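Local coordinates for cell wall mannoprotein 1 (Neosartorya fumigata, PDB 5J5L), which binds lipid, here arachidonic acid in a pocket within its helical bundle, and is probably a cell wall constituent and an antigen for the host's humoral immune response, at residues N25-T28 with L32-L35; A64-V69 with A127-T132; T12-I17 with K77-T82; Q50-A55 with T114-G119. All coordinates share one frame; numbering follows the deposited sequence.

Interaction 1. Residues N25-T28 with L32-L35. With ACD (arachidonic acid), chain B.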
loop_
_atom_site.group_PDB
_atom_site.type_symbol
_atom_site.label_atom_id
_atom_site.label_comp_id
_atom_site.label_asym_id
_atom_site.label_seq_id
_atom_site.Cartn_x
_atom_site.Cartn_y
_atom_site.Cartn_z
ATOM N N ASN A 25 14.239 7.913 0.476
ATOM C CA ASN A 25 15.607 7.902 -0.040
ATOM C C ASN A 25 16.367 9.207 0.214
ATOM O O ASN A 25 17.603 9.203 0.285
ATOM C CB ASN A 25 15.599 7.546 -1.526
ATOM C CG ASN A 25 15.226 6.095 -1.771
ATOM O OD1 ASN A 25 15.486 5.226 -0.934
ATOM N ND2 ASN A 25 14.660 5.820 -2.927
ATOM N N GLU A 26 15.628 10.305 0.401
ATOM C CA GLU A 26 16.201 11.600 0.762
ATOM C C GLU A 26 16.278 11.887 2.265
ATOM O O GLU A 26 16.859 12.897 2.643
ATOM C CB GLU A 26 15.387 12.741 0.141
ATOM C CG GLU A 26 15.449 12.845 -1.366
ATOM C CD GLU A 26 14.435 13.841 -1.916
ATOM O OE1 GLU A 26 13.708 14.483 -1.111
ATOM O OE2 GLU A 26 14.355 13.967 -3.159
ATOM N N PHE A 27 15.697 11.033 3.110
ATOM C CA PHE A 27 15.563 11.320 4.536
ATOM C C PHE A 27 16.917 11.394 5.233
ATOM O O PHE A 27 17.746 10.474 5.102
ATOM C CB PHE A 27 14.693 10.257 5.202
ATOM C CG PHE A 27 14.350 10.536 6.649
ATOM C CD1 PHE A 27 13.862 11.761 7.053
ATOM C CD2 PHE A 27 14.424 9.508 7.594
ATOM C CE1 PHE A 27 13.528 11.989 8.374
ATOM C CE2 PHE A 27 14.095 9.737 8.922
ATOM C CZ PHE A 27 13.646 10.982 9.311
ATOM N N THR A 28 17.141 12.492 5.955
ATOM C CA THR A 28 18.386 12.692 6.712
ATOM C C THR A 28 18.195 12.658 8.236
ATOM O O THR A 28 19.170 12.816 8.973
ATOM C CB THR A 28 19.041 14.052 6.363
ATOM O OG1 THR A 28 18.215 15.124 6.838
ATOM C CG2 THR A 28 19.233 14.184 4.867
ATOM N N LEU A 32 11.170 18.145 9.624
ATOM C CA LEU A 32 10.340 18.714 8.562
ATOM C C LEU A 32 10.221 17.745 7.384
ATOM O O LEU A 32 9.171 17.654 6.752
ATOM C CB LEU A 32 10.876 20.070 8.064
ATOM C CG LEU A 32 10.580 21.338 8.854
ATOM C CD1 LEU A 32 11.237 22.532 8.179
ATOM C CD2 LEU A 32 9.077 21.550 8.953
ATOM N N GLN A 33 11.297 17.016 7.095
ATOM C CA GLN A 33 11.235 15.953 6.098
ATOM C C GLN A 33 10.225 14.918 6.511
ATOM O O GLN A 33 9.422 14.470 5.694
ATOM C CB GLN A 33 12.572 15.263 5.936
ATOM C CG GLN A 33 13.629 16.095 5.246
ATOM C CD GLN A 33 14.849 15.253 4.985
ATOM O OE1 GLN A 33 15.424 14.678 5.911
ATOM N NE2 GLN A 33 15.231 15.141 3.717
ATOM N N ALA A 34 10.282 14.528 7.784
ATOM C CA ALA A 34 9.333 13.560 8.342
ATOM C C ALA A 34 7.886 14.023 8.211
ATOM O O ALA A 34 7.006 13.228 7.860
ATOM C CB ALA A 34 9.658 13.271 9.800
ATOM N N LEU A 35 7.640 15.289 8.507
ATOM C CA LEU A 35 6.304 15.865 8.371
ATOM C C LEU A 35 5.831 15.771 6.922
ATOM O O LEU A 35 4.685 15.403 6.654
ATOM C CB LEU A 35 6.304 17.321 8.809
ATOM C CG LEU A 35 4.948 18.033 8.750
ATOM C CD1 LEU A 35 4.064 17.567 9.897
ATOM C CD2 LEU A 35 5.114 19.542 8.790
HETATM C C1 ACD B . 10.796 10.436 5.629
HETATM C C2 ACD B . 9.885 9.641 6.533
HETATM C C3 ACD B . 10.642 9.193 7.767
HETATM C C4 ACD B . 9.676 8.680 8.837
HETATM C C5 ACD B . 8.618 9.718 9.128
HETATM C C6 ACD B . 7.292 9.532 8.987
HETATM C C7 ACD B . 6.659 8.223 8.585
HETATM C C8 ACD B . 6.165 8.226 7.148
HETATM C C9 ACD B . 6.210 7.151 6.343
HETATM C C10 ACD B . 6.799 5.800 6.712
HETATM C C11 ACD B . 5.724 4.830 7.127
HETATM C C12 ACD B . 5.376 3.705 6.487
HETATM C C13 ACD B . 5.956 3.172 5.192
HETATM C C14 ACD B . 5.106 3.772 4.086
HETATM C C15 ACD B . 4.817 3.165 2.930
HETATM C C16 ACD B . 5.297 1.784 2.581
HETATM C C17 ACD B . 4.438 1.229 1.454
HETATM C C18 ACD B . 3.019 0.940 1.911
HETATM C C19 ACD B . 2.227 0.247 0.828
HETATM C C20 ACD B . 0.740 0.471 0.919
HETATM O O1 ACD B . 11.422 9.771 4.794
HETATM O O2 ACD B . 10.872 11.677 5.719
HETATM O O HOH W 1 12.957 15.658 1.690
#
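The side-chain amide of Gln-33 bridges back with both its ends to the chain around Glu-26 and Thr-28, where helix 3-26 gives way to the connecting turn. Its OE1 accepts the backbone N-H of Thr-28 in a short, nearly straight bond (N to OE1 2.8 Å, 169° at the hydrogen), while Thr-28 OG1 sits 3.0 Å from the same OE1. Its NE2 donates to Glu-26 O at 3.0 Å, coming from above that carbonyl plane and not along a lone pair. A water completes the polar net, donating to Glu-26 OE1 and accepting from Gln-33 NE2, so the amide is fixed in rotation. Gln-33 reaches this far because its chain runs extended beyond CG (chi2 -173°).

The apolar part belongs to Phe-27. One face of its ring carries C3 of arachidonic acid, 3.6 Å above the ring centre, while Gln-33 CB lies in plane at the edge. Ala-34 CB is 4.3 Å from Phe-27 CE1 and 3.8 Å from C5 of the lipid.

The lipid's carboxyl group lies by the helix start, where its O2 is 3.1 Å from Gln-33 O and 3.3 Å from Phe-27 CD1. Phe-27, Gln-33 and Ala-34 thus help form the head-group end of the pocket. Asp-30 OD2 accepts the backbone N-H of Gln-33 in the first turn of helix 31-56, and Phe-27 also packs on Gln-93 and Val-94 of helix 91-97.

Interaction 2. Residues A64-V69 with A127-T132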
loop_
_atom_site.group_PDB
_atom_site.type_symbol
_atom_site.label_atom_id
_atom_site.label_comp_id
_atom_site.label_asym_id
_atom_site.label_seq_id
_atom_site.Cartn_x
_atom_site.Cartn_y
_atom_site.Cartn_z
ATOM N N ALA A 64 -12.286 -9.760 -18.232
ATOM C CA ALA A 64 -11.257 -8.790 -18.613
ATOM C C ALA A 64 -11.008 -7.784 -17.491
ATOM O O ALA A 64 -9.860 -7.459 -17.181
ATOM C CB ALA A 64 -11.649 -8.075 -19.902
ATOM N N ASP A 65 -12.076 -7.306 -16.866
ATOM C CA ASP A 65 -11.930 -6.343 -15.765
ATOM C C ASP A 65 -11.283 -6.965 -14.529
ATOM O O ASP A 65 -10.477 -6.323 -13.850
ATOM C CB ASP A 65 -13.275 -5.708 -15.395
ATOM C CG ASP A 65 -13.771 -4.705 -16.439
ATOM O OD1 ASP A 65 -12.992 -4.289 -17.320
ATOM O OD2 ASP A 65 -14.952 -4.307 -16.373
ATOM N N SER A 66 -11.653 -8.201 -14.227
ATOM C CA SER A 66 -11.020 -8.945 -13.159
ATOM C C SER A 66 -9.511 -9.065 -13.402
ATOM O O SER A 66 -8.700 -8.835 -12.488
ATOM C CB SER A 66 -11.658 -10.322 -13.037
ATOM O OG SER A 66 -11.110 -11.027 -11.942
ATOM N N THR A 67 -9.123 -9.383 -14.632
ATOM C CA THR A 67 -7.697 -9.495 -14.962
ATOM C C THR A 67 -7.024 -8.140 -14.759
ATOM O O THR A 67 -5.939 -8.043 -14.164
ATOM C CB THR A 67 -7.489 -9.973 -16.416
ATOM O OG1 THR A 67 -8.040 -11.283 -16.555
ATOM C CG2 THR A 67 -6.012 -10.004 -16.788
ATOM N N SER A 68 -7.682 -7.088 -15.232
ATOM C CA SER A 68 -7.127 -5.744 -15.120
ATOM C C SER A 68 -6.926 -5.362 -13.649
ATOM O O SER A 68 -5.855 -4.893 -13.278
ATOM C CB SER A 68 -8.010 -4.712 -15.828
ATOM O OG SER A 68 -8.058 -4.907 -17.240
ATOM N N VAL A 69 -7.934 -5.584 -12.806
ATOM C CA VAL A 69 -7.836 -5.203 -11.383
ATOM C C VAL A 69 -6.797 -6.075 -10.667
ATOM O O VAL A 69 -5.970 -5.575 -9.899
ATOM C CB VAL A 69 -9.225 -5.268 -10.717
ATOM C CG1 VAL A 69 -9.129 -5.224 -9.211
ATOM C CG2 VAL A 69 -10.102 -4.136 -11.238
ATOM N N ALA A 127 -13.163 -16.379 -9.675
ATOM C CA ALA A 127 -12.696 -17.362 -8.704
ATOM C C ALA A 127 -11.186 -17.586 -8.811
ATOM O O ALA A 127 -10.483 -17.608 -7.803
ATOM C CB ALA A 127 -13.439 -18.676 -8.877
ATOM N N THR A 128 -10.693 -17.729 -10.037
ATOM C CA THR A 128 -9.259 -17.894 -10.269
ATOM C C THR A 128 -8.450 -16.660 -9.847
ATOM O O THR A 128 -7.422 -16.773 -9.167
ATOM C CB THR A 128 -8.984 -18.211 -11.750
ATOM O OG1 THR A 128 -9.569 -19.473 -12.068
ATOM C CG2 THR A 128 -7.480 -18.278 -12.029
ATOM N N ASP A 129 -8.912 -15.482 -10.246
ATOM C CA ASP A 129 -8.198 -14.253 -9.916
ATOM C C ASP A 129 -8.167 -13.989 -8.407
ATOM O O ASP A 129 -7.199 -13.418 -7.895
ATOM C CB ASP A 129 -8.816 -13.050 -10.645
ATOM C CG ASP A 129 -8.449 -12.997 -12.123
ATOM O OD1 ASP A 129 -7.531 -13.725 -12.556
ATOM O OD2 ASP A 129 -9.093 -12.223 -12.869
ATOM N N LYS A 130 -9.220 -14.385 -7.695
ATOM C CA LYS A 130 -9.244 -14.264 -6.230
ATOM C C LYS A 130 -8.064 -14.994 -5.597
ATOM O O LYS A 130 -7.419 -14.478 -4.672
ATOM C CB LYS A 130 -10.559 -14.805 -5.640
ATOM C CG LYS A 130 -10.470 -15.024 -4.134
ATOM C CD LYS A 130 -11.803 -15.284 -3.462
ATOM C CE LYS A 130 -11.585 -15.475 -1.970
ATOM N NZ LYS A 130 -12.818 -15.926 -1.276
ATOM N N ASP A 131 -7.805 -16.211 -6.070
ATOM C CA ASP A 131 -6.691 -17.000 -5.541
ATOM C C ASP A 131 -5.368 -16.289 -5.806
ATOM O O ASP A 131 -4.510 -16.201 -4.923
ATOM C CB ASP A 131 -6.673 -18.409 -6.141
ATOM C CG ASP A 131 -7.865 -19.250 -5.698
ATOM O OD1 ASP A 131 -8.396 -18.995 -4.592
ATOM O OD2 ASP A 131 -8.266 -20.167 -6.450
ATOM N N THR A 132 -5.225 -15.759 -7.017
ATOM C CA THR A 132 -4.028 -15.010 -7.406
ATOM C C THR A 132 -3.817 -13.771 -6.540
ATOM O O THR A 132 -2.690 -13.466 -6.118
ATOM C CB THR A 132 -4.136 -14.608 -8.883
ATOM O OG1 THR A 132 -4.209 -15.796 -9.674
ATOM C CG2 THR A 132 -2.961 -13.783 -9.321
HETATM O O HOH W 2 -6.570 -12.975 -14.998
HETATM O O HOH W 3 -10.108 -13.042 -15.377
#
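Ser-66 and Asp-129 form the tight part of this contact: Ser-66 OG donates to Asp-129 OD2 across only 2.5 Å. The hydroxyl meets the carboxylate on the anti lone pair of OD2, the side away from OD1, and Ser-66 CB follows it in to 3.2 Å from OD2. The serine torsion (chi1 -176°) places OG beside the carbonyl carbon, where OD2 meets it from the side of the C-O bond, at about 105° to it. The same OG also takes the N-H of Thr-126, so the buried oxygen is gripped as donor and acceptor at once, and Ser-66 is tied both to the start of helix 127-150 and to its first turn.

Toward Thr-67 the contact loosens and water takes over. One water donates to both Thr-67 OG1 and Asp-129 OD1, 2.7 Å from each of these oxygens; a second donates to Asp-129 OD2 at 2.8 Å and also lies by Thr-67 OG1. That hydroxyl has its main partner in its own helix, at Ala-63 O.

Thr-126 OG1 accepts the N-H of Asp-129, and the contact lies at the start of helix 127-150. Further along, Thr-132 leans on Thr-70 and Leu-74 of helix 63-89, while Val-69 packs on helices 3-26 and 100-124.

Interaction 3. Residues T12-I17 with K77-T82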
loop_
_atom_site.group_PDB
_atom_site.type_symbol
_atom_site.label_atom_id
_atom_site.label_comp_id
_atom_site.label_asym_id
_atom_site.label_seq_id
_atom_site.Cartn_x
_atom_site.Cartn_y
_atom_site.Cartn_z
ATOM N N THR A 12 -3.485 5.785 -8.558
ATOM C CA THR A 12 -3.232 6.858 -7.595
ATOM C C THR A 12 -2.430 6.308 -6.406
ATOM O O THR A 12 -1.481 6.935 -5.920
ATOM C CB THR A 12 -4.565 7.489 -7.140
ATOM O OG1 THR A 12 -5.193 8.152 -8.253
ATOM C CG2 THR A 12 -4.354 8.502 -6.019
ATOM N N ILE A 13 -2.806 5.130 -5.940
ATOM C CA ILE A 13 -2.055 4.456 -4.878
ATOM C C ILE A 13 -0.598 4.208 -5.310
ATOM O O ILE A 13 0.342 4.497 -4.550
ATOM C CB ILE A 13 -2.751 3.146 -4.447
ATOM C CG1 ILE A 13 -4.077 3.478 -3.745
ATOM C CG2 ILE A 13 -1.846 2.313 -3.552
ATOM C CD1 ILE A 13 -5.063 2.327 -3.697
ATOM N N LYS A 14 -0.422 3.704 -6.522
ATOM C CA LYS A 14 0.919 3.447 -7.058
ATOM C C LYS A 14 1.743 4.728 -7.041
ATOM O O LYS A 14 2.900 4.747 -6.599
ATOM C CB LYS A 14 0.824 2.919 -8.492
ATOM C CG LYS A 14 2.138 2.398 -9.057
ATOM C CD LYS A 14 1.941 1.951 -10.495
ATOM C CE LYS A 14 3.118 1.155 -11.026
ATOM N NZ LYS A 14 2.988 -0.296 -10.710
ATOM N N THR A 15 1.150 5.807 -7.532
ATOM C CA THR A 15 1.834 7.099 -7.523
ATOM C C THR A 15 2.210 7.542 -6.109
ATOM O O THR A 15 3.353 7.965 -5.877
ATOM C CB THR A 15 1.000 8.153 -8.267
ATOM O OG1 THR A 15 0.806 7.685 -9.597
ATOM C CG2 THR A 15 1.718 9.492 -8.312
ATOM N N ASP A 16 1.280 7.405 -5.155
ATOM C CA ASP A 16 1.541 7.749 -3.753
ATOM C C ASP A 16 2.744 6.986 -3.199
ATOM O O ASP A 16 3.600 7.568 -2.529
ATOM C CB ASP A 16 0.349 7.404 -2.856
ATOM C CG ASP A 16 -0.899 8.238 -3.123
ATOM O OD1 ASP A 16 -0.838 9.378 -3.678
ATOM O OD2 ASP A 16 -1.986 7.751 -2.697
ATOM N N ILE A 17 2.777 5.672 -3.449
ATOM C CA ILE A 17 3.844 4.817 -2.941
ATOM C C ILE A 17 5.193 5.270 -3.492
ATOM O O ILE A 17 6.168 5.375 -2.744
ATOM C CB ILE A 17 3.609 3.329 -3.269
ATOM C CG1 ILE A 17 2.388 2.792 -2.499
ATOM C CG2 ILE A 17 4.833 2.491 -2.917
ATOM C CD1 ILE A 17 1.784 1.533 -3.099
ATOM N N LYS A 77 2.918 -4.841 -5.837
ATOM C CA LYS A 77 3.738 -5.617 -4.909
ATOM C C LYS A 77 5.220 -5.176 -4.921
ATOM O O LYS A 77 5.778 -4.861 -3.862
ATOM C CB LYS A 77 3.605 -7.129 -5.168
ATOM C CG LYS A 77 4.442 -8.009 -4.241
ATOM C CD LYS A 77 4.761 -9.362 -4.861
ATOM C CE LYS A 77 3.514 -10.195 -5.080
ATOM N NZ LYS A 77 3.846 -11.548 -5.608
ATOM N N PRO A 78 5.852 -5.142 -6.111
ATOM C CA PRO A 78 7.259 -4.711 -6.093
ATOM C C PRO A 78 7.448 -3.267 -5.631
ATOM O O PRO A 78 8.470 -2.951 -5.021
ATOM C CB PRO A 78 7.716 -4.877 -7.547
ATOM C CG PRO A 78 6.479 -4.997 -8.349
ATOM C CD PRO A 78 5.424 -5.563 -7.452
ATOM N N ASP A 79 6.477 -2.401 -5.906
ATOM C CA ASP A 79 6.555 -1.012 -5.441
ATOM C C ASP A 79 6.478 -0.945 -3.924
ATOM O O ASP A 79 7.190 -0.168 -3.278
ATOM C CB ASP A 79 5.459 -0.153 -6.058
ATOM C CG ASP A 79 5.564 -0.061 -7.574
ATOM O OD1 ASP A 79 6.628 -0.397 -8.136
ATOM O OD2 ASP A 79 4.573 0.332 -8.192
ATOM N N ILE A 80 5.615 -1.775 -3.343
ATOM C CA ILE A 80 5.468 -1.837 -1.897
ATOM C C ILE A 80 6.742 -2.361 -1.246
ATOM O O ILE A 80 7.244 -1.774 -0.277
ATOM C CB ILE A 80 4.238 -2.697 -1.516
ATOM C CG1 ILE A 80 2.963 -1.984 -1.948
ATOM C CG2 ILE A 80 4.220 -3.021 -0.018
ATOM C CD1 ILE A 80 1.744 -2.887 -1.964
ATOM N N VAL A 81 7.282 -3.458 -1.780
ATOM C CA VAL A 81 8.512 -4.027 -1.257
ATOM C C VAL A 81 9.662 -3.008 -1.353
ATOM O O VAL A 81 10.411 -2.816 -0.388
ATOM C CB VAL A 81 8.889 -5.333 -1.970
ATOM C CG1 VAL A 81 10.293 -5.773 -1.560
ATOM C CG2 VAL A 81 7.867 -6.421 -1.655
ATOM N N THR A 82 9.771 -2.334 -2.496
ATOM C CA THR A 82 10.800 -1.300 -2.676
ATOM C C THR A 82 10.642 -0.176 -1.636
ATOM O O THR A 82 11.630 0.285 -1.035
ATOM C CB THR A 82 10.765 -0.735 -4.116
ATOM O OG1 THR A 82 11.114 -1.772 -5.051
ATOM C CG2 THR A 82 11.739 0.441 -4.284
#
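The carboxylate of Asp-79 is the flat group here, and Lys-14 reaches it from the neighbouring helix in a salt bridge. Lys-14 NZ comes to OD2 on its syn side at 3.0 Å, though 25° out of the carboxylate plane. The extended lysine chain lies alongside that oxygen, with CG and CE each 3.3 Å from Asp-79 OD2. A bend at the last torsion (chi4 87°) turns the ammonium back to the acid.

Beside the salt bridge Ile-17 CG2 rests on the backbone carbonyl oxygen Asp-79 O at 3.6 Å; the apolar contact proper is Ile-17 CD1 on Ile-80 CG1, 3.9 Å. The two segments run almost parallel, 23° between their directions with axes 10.1 Å apart, as non-consecutive helices can in an up-and-down helical bundle.

Helix 63-89 is kinked at Lys-77 and Pro-78, where the backbone N of each makes no hydrogen bond to the turn before; a proline N has no hydrogen to give. Pro-78 O receives two donors, Thr-82 N and Thr-82 OG1, from opposite faces of its carbonyl plane, each at 2.9 Å. Ile-80, next to the salt-bridged aspartate, touches both the bound arachidonic acid and Ile-140 of helix 127-150.

Interaction 4. Residues Q50-A55 with T114-G119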
loop_
_atom_site.group_PDB
_atom_site.type_symbol
_atom_site.label_atom_id
_atom_site.label_comp_id
_atom_site.label_asym_id
_atom_site.label_seq_id
_atom_site.Cartn_x
_atom_site.Cartn_y
_atom_site.Cartn_z
ATOM N N GLN A 50 -10.242 4.845 -0.172
ATOM C CA GLN A 50 -11.122 5.203 -1.288
ATOM C C GLN A 50 -11.285 4.024 -2.249
ATOM O O GLN A 50 -12.405 3.729 -2.689
ATOM C CB GLN A 50 -10.590 6.431 -2.034
ATOM C CG GLN A 50 -11.441 6.852 -3.235
ATOM C CD GLN A 50 -12.834 7.300 -2.836
ATOM O OE1 GLN A 50 -13.828 6.673 -3.202
ATOM N NE2 GLN A 50 -12.912 8.375 -2.065
ATOM N N ALA A 51 -10.174 3.368 -2.577
ATOM C CA ALA A 51 -10.192 2.172 -3.431
ATOM C C ALA A 51 -11.078 1.065 -2.834
ATOM O O ALA A 51 -11.881 0.450 -3.543
ATOM C CB ALA A 51 -8.787 1.654 -3.674
ATOM N N THR A 52 -10.933 0.834 -1.528
ATOM C CA THR A 52 -11.769 -0.138 -0.826
ATOM C C THR A 52 -13.259 0.202 -0.950
ATOM O O THR A 52 -14.091 -0.664 -1.269
ATOM C CB THR A 52 -11.363 -0.205 0.655
ATOM O OG1 THR A 52 -9.993 -0.598 0.746
ATOM C CG2 THR A 52 -12.210 -1.201 1.405
ATOM N N ALA A 53 -13.605 1.468 -0.723
ATOM C CA ALA A 53 -14.994 1.898 -0.811
ATOM C C ALA A 53 -15.546 1.716 -2.225
ATOM O O ALA A 53 -16.678 1.273 -2.420
ATOM C CB ALA A 53 -15.140 3.351 -0.370
ATOM N N ASP A 54 -14.735 2.063 -3.217
ATOM C CA ASP A 54 -15.132 1.915 -4.605
ATOM C C ASP A 54 -15.307 0.442 -4.983
ATOM O O ASP A 54 -16.231 0.094 -5.732
ATOM C CB ASP A 54 -14.118 2.611 -5.532
ATOM C CG ASP A 54 -14.228 4.139 -5.477
ATOM O OD1 ASP A 54 -15.308 4.645 -5.102
ATOM O OD2 ASP A 54 -13.250 4.844 -5.808
ATOM N N ALA A 55 -14.429 -0.414 -4.474
ATOM C CA ALA A 55 -14.527 -1.856 -4.723
ATOM C C ALA A 55 -15.789 -2.423 -4.081
ATOM O O ALA A 55 -16.489 -3.237 -4.704
ATOM C CB ALA A 55 -13.302 -2.579 -4.182
ATOM N N THR A 114 -4.605 -1.981 3.519
ATOM C CA THR A 114 -4.263 -2.747 2.307
ATOM C C THR A 114 -4.938 -4.132 2.338
ATOM O O THR A 114 -5.459 -4.612 1.320
ATOM C CB THR A 114 -2.748 -2.912 2.168
ATOM O OG1 THR A 114 -2.149 -1.613 2.100
ATOM C CG2 THR A 114 -2.385 -3.719 0.896
ATOM N N ASP A 115 -4.943 -4.763 3.503
ATOM C CA ASP A 115 -5.625 -6.053 3.642
ATOM C C ASP A 115 -7.126 -5.923 3.335
ATOM O O ASP A 115 -7.720 -6.802 2.686
ATOM C CB ASP A 115 -5.400 -6.625 5.040
ATOM C CG ASP A 115 -3.983 -7.132 5.246
ATOM O OD1 ASP A 115 -3.243 -7.216 4.246
ATOM O OD2 ASP A 115 -3.608 -7.446 6.397
ATOM N N ALA A 116 -7.746 -4.831 3.799
ATOM C CA ALA A 116 -9.162 -4.602 3.549
ATOM C C ALA A 116 -9.413 -4.408 2.061
ATOM O O ALA A 116 -10.417 -4.902 1.521
ATOM C CB ALA A 116 -9.662 -3.389 4.331
ATOM N N LEU A 117 -8.525 -3.658 1.410
ATOM C CA LEU A 117 -8.628 -3.429 -0.029
ATOM C C LEU A 117 -8.544 -4.761 -0.773
ATOM O O LEU A 117 -9.368 -5.049 -1.663
ATOM C CB LEU A 117 -7.544 -2.474 -0.532
ATOM C CG LEU A 117 -7.450 -2.286 -2.055
ATOM C CD1 LEU A 117 -8.772 -1.841 -2.664
ATOM C CD2 LEU A 117 -6.315 -1.317 -2.365
ATOM N N SER A 118 -7.550 -5.567 -0.417
ATOM C CA SER A 118 -7.381 -6.860 -1.085
ATOM C C SER A 118 -8.612 -7.727 -0.917
ATOM O O SER A 118 -9.080 -8.377 -1.876
ATOM C CB SER A 118 -6.161 -7.592 -0.556
ATOM O OG SER A 118 -6.124 -8.900 -1.108
ATOM N N GLY A 119 -9.142 -7.768 0.304
ATOM C CA GLY A 119 -10.366 -8.515 0.580
ATOM C C GLY A 119 -11.546 -8.090 -0.284
ATOM O O GLY A 119 -12.308 -8.937 -0.785
#
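Thr-52 presses its OG1 against the backbone of Leu-117, 3.2 Å from CA and 3.3 Å from CB, while the hydroxyl itself is hydrogen-bonded to Ile-48 O one turn back in its own helix. That bond follows from the torsion, which sets OG1 beside the backbone N and anti to the carbonyl carbon (chi1 -60°). The polar end of Thr-52 is therefore satisfied within helix 31-56, and toward helix 100-124 the oxygen makes only van der Waals contact with CA and CB of Leu-117. Thr-52 CG2, anti to the backbone N, comes loosely to Ala-116, 4.1 Å from its O.

Leu-117 answers from the other helix. Its CG stands anti to the backbone N (chi1 173°), which swings the branched end across the interface to Ala-51. There CD1 touches Ala-51 CB at 3.6 Å and is equally near Thr-52 N, while CD2 is 4.1 Å from that alanine methyl. The leucine end thus lies over the backbone between Ala-51 and Thr-52.

The CA atoms of Thr-52 and Leu-117 are 4.6 Å apart. The axes approach to 8.7 Å, crossing at 22°, a closeness probably helped by the small alanines beside the pair, Ala-51, Ala-55 and Ala-116. Ala-55 continues this alanine-lined face one turn on, packing on Ala-120 and Leu-121. Helix 3-26 covers the inner side, with Leu-10 on Leu-117.

Between these segments the attachment rests on shape and van der Waals contact, with the threonine hydroxyl buried at little polar cost because its own helix supplies the acceptor.

The four contacts are spread along an all-helical bundle. Interaction 1 closes the turn between helices 3-26 and 31-56 at one end, beside the lipid's carboxyl group; interaction 2 joins helices 63-89 and 127-150 at the other, with centres 37 Å apart. Interaction 3, about 6 Å from the centre of the chain, ties helix 3-26 to helix 63-89, and interaction 4 ties helix 31-56 to helix 100-124. Along the chain interaction 1 is nested inside interaction 3, whereas interactions 2, 3 and 4 cross one another, so distant helices are interlocked. Interactions 3 and 4 meet where Ile-13 packs on Ala-51 and Leu-117. Interactions 1, 3 and 4 contribute residues to the arachidonic acid pocket.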